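PDB 3ON7: oxidoreductase, iron/ascorbate family from Shewanella oneidensis, which probably uses iron(II), oxygen and 2-oxoglutarate for oxidation chemistry, perhaps forming ethylene or breaking down L-arginine, as a 2-oxoglutarate-dependent dioxygenase. Local coordinates for the interface of chains A and B. Sequence-based numbering; all coordinates share one arbitrary frame. Chains: chain A/B, Oxidoreductase, iron/ascorbate family.

The interface of chains A and B. Residues chain A 272, 275-276; chain B 85, 87, 89, 91, 153.
A:Glu272, on the C-terminal helix 266-276 of one chain, reaches a polar patch on the other built from B:Lys87, B:Tyr89 and B:Arg153. Followed outward, its CB and CG are a spacer: CG lies anti to the backbone N (chi1 -177°), and a bend at chi2 swings the carboxylate toward chain B. At CD the group forks, glutamate offering two acceptors on a flexible arm. OE1 of A:Glu272 accepts a hydrogen bond from the phenol OH of B:Tyr89 at 2.8 Å, a donor carried on a rigid ring. OE2 of A:Glu272 receives NH2 of B:Arg153, also at 2.8 Å, in a charged hydrogen bond close to the guanidinium plane. Both donors come from the syn side, tilted nearly 30° out of the carboxylate plane. Lysine's long chain lets its amine serve two carboxylates: NZ of B:Lys87 makes a longer salt bridge to OE2 of A:Glu272 (3.7 Å) and donates to OD2 of B:Asp85 (3.0 Å). Arginine can donate in two directions: NE of B:Arg153 bonds to NE2 of B:His91 at 3.1 Å, nearly in both planes, which would hold the guanidinium's rotation and turn NH2 toward A:Glu272. A glutamine in place of A:Glu272 would probably leave the charge of B:Arg153 without its mate across the interface and cost B:Lys87 one anionic neighbour. A turn further along the helix, the aliphatic start of A:Arg275 crosses B:Tyr89 at about a right angle, its CG 3.5 Å from the OH of B:Tyr89. The patch thus ties the C-terminal helix to strands 88-92 and 151-157 of its neighbour, and two-fold symmetry repeats it; whether this pairing exists in solution, the structure alone does not show.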
loop_
_atom_site.group_PDB
_atom_site.type_symbol
_atom_site.label_atom_id
_atom_site.label_comp_id
_atom_site.label_asym_id
_atom_site.label_seq_id
_atom_site.Cartn_x
_atom_site.Cartn_y
_atom_site.Cartn_z
ATOM N N GLU A 272 -0.517 -0.834 -13.499
ATOM C CA GLU A 272 -1.523 -1.483 -14.315
ATOM C C GLU A 272 -1.655 -2.978 -13.970
ATOM O O GLU A 272 -2.772 -3.521 -13.922
ATOM C CB GLU A 272 -1.250 -1.295 -15.802
ATOM C CG GLU A 272 -2.323 -1.897 -16.699
ATOM C CD GLU A 272 -3.691 -1.281 -16.487
ATOM O OE1 GLU A 272 -3.766 -0.082 -16.112
ATOM O OE2 GLU A 272 -4.689 -2.004 -16.714
ATOM N N ARG A 275 -3.725 -3.353 -10.807
ATOM C CA ARG A 275 -5.152 -3.230 -11.094
ATOM C C ARG A 275 -5.703 -4.462 -11.824
ATOM O O ARG A 275 -6.842 -4.867 -11.557
ATOM C CB ARG A 275 -5.470 -1.965 -11.915
ATOM C CG ARG A 275 -4.855 -0.658 -11.410
ATOM C CD ARG A 275 -5.468 -0.142 -10.156
ATOM N NE ARG A 275 -5.051 -0.897 -8.983
ATOM C CZ ARG A 275 -3.960 -0.661 -8.260
ATOM N NH1 ARG A 275 -3.104 0.314 -8.582
ATOM N NH2 ARG A 275 -3.718 -1.416 -7.197
ATOM N N GLU A 276 -4.925 -5.058 -12.731
ATOM C CA GLU A 276 -5.345 -6.314 -13.389
ATOM C C GLU A 276 -5.510 -7.464 -12.402
ATOM O O GLU A 276 -6.358 -8.324 -12.582
ATOM C CB GLU A 276 -4.332 -6.744 -14.461
ATOM C CG GLU A 276 -4.455 -5.943 -15.776
ATOM C CD GLU A 276 -3.355 -6.233 -16.820
ATOM O OE1 GLU A 276 -2.311 -6.857 -16.478
ATOM O OE2 GLU A 276 -3.548 -5.810 -17.990
ATOM N N ASP B 85 -1.873 5.074 -22.262
ATOM C CA ASP B 85 -2.407 3.736 -22.581
ATOM C C ASP B 85 -3.522 3.824 -23.649
ATOM O O ASP B 85 -4.014 4.919 -23.977
ATOM C CB ASP B 85 -2.898 3.022 -21.301
ATOM C CG ASP B 85 -2.903 1.476 -21.416
ATOM O OD1 ASP B 85 -2.764 0.929 -22.527
ATOM O OD2 ASP B 85 -3.042 0.802 -20.373
ATOM N N LYS B 87 -6.405 2.235 -23.408
ATOM C CA LYS B 87 -7.679 2.048 -22.753
ATOM C C LYS B 87 -7.802 2.936 -21.507
ATOM O O LYS B 87 -6.823 3.423 -20.964
ATOM C CB LYS B 87 -7.840 0.581 -22.337
ATOM C CG LYS B 87 -6.835 0.121 -21.261
ATOM C CD LYS B 87 -6.807 -1.416 -21.119
ATOM C CE LYS B 87 -5.840 -1.923 -20.022
ATOM N NZ LYS B 87 -4.376 -1.856 -20.369
ATOM N N TYR B 89 -10.676 2.877 -17.924
ATOM C CA TYR B 89 -11.641 1.958 -17.318
ATOM C C TYR B 89 -12.206 2.421 -15.985
ATOM O O TYR B 89 -11.758 3.419 -15.407
ATOM C CB TYR B 89 -11.013 0.574 -17.157
ATOM C CG TYR B 89 -9.667 0.580 -16.456
ATOM C CD1 TYR B 89 -8.485 0.806 -17.172
ATOM C CD2 TYR B 89 -9.574 0.348 -15.091
ATOM C CE1 TYR B 89 -7.256 0.808 -16.546
ATOM C CE2 TYR B 89 -8.342 0.350 -14.452
ATOM C CZ TYR B 89 -7.188 0.582 -15.180
ATOM O OH TYR B 89 -5.961 0.583 -14.542
ATOM N N HIS B 91 -13.560 0.848 -12.118
ATOM C CA HIS B 91 -13.610 -0.291 -11.202
ATOM C C HIS B 91 -14.821 -0.145 -10.364
ATOM O O HIS B 91 -14.886 0.763 -9.547
ATOM C CB HIS B 91 -12.373 -0.329 -10.286
ATOM C CG HIS B 91 -11.197 -1.004 -10.906
ATOM N ND1 HIS B 91 -10.110 -1.434 -10.173
ATOM C CD2 HIS B 91 -10.963 -1.375 -12.182
ATOM C CE1 HIS B 91 -9.246 -2.010 -10.985
ATOM N NE2 HIS B 91 -9.739 -1.990 -12.209
ATOM N N ARG B 153 -14.947 -4.746 -13.819
ATOM C CA ARG B 153 -14.152 -3.774 -14.563
ATOM C C ARG B 153 -14.938 -3.381 -15.810
ATOM O O ARG B 153 -15.337 -4.253 -16.577
ATOM C CB ARG B 153 -12.827 -4.449 -14.950
ATOM C CG ARG B 153 -11.616 -3.556 -15.099
ATOM C CD ARG B 153 -10.296 -4.369 -14.991
ATOM N NE ARG B 153 -9.129 -3.489 -14.851
ATOM C CZ ARG B 153 -8.139 -3.340 -15.731
ATOM N NH1 ARG B 153 -8.080 -4.034 -16.872
ATOM N NH2 ARG B 153 -7.167 -2.488 -15.450
#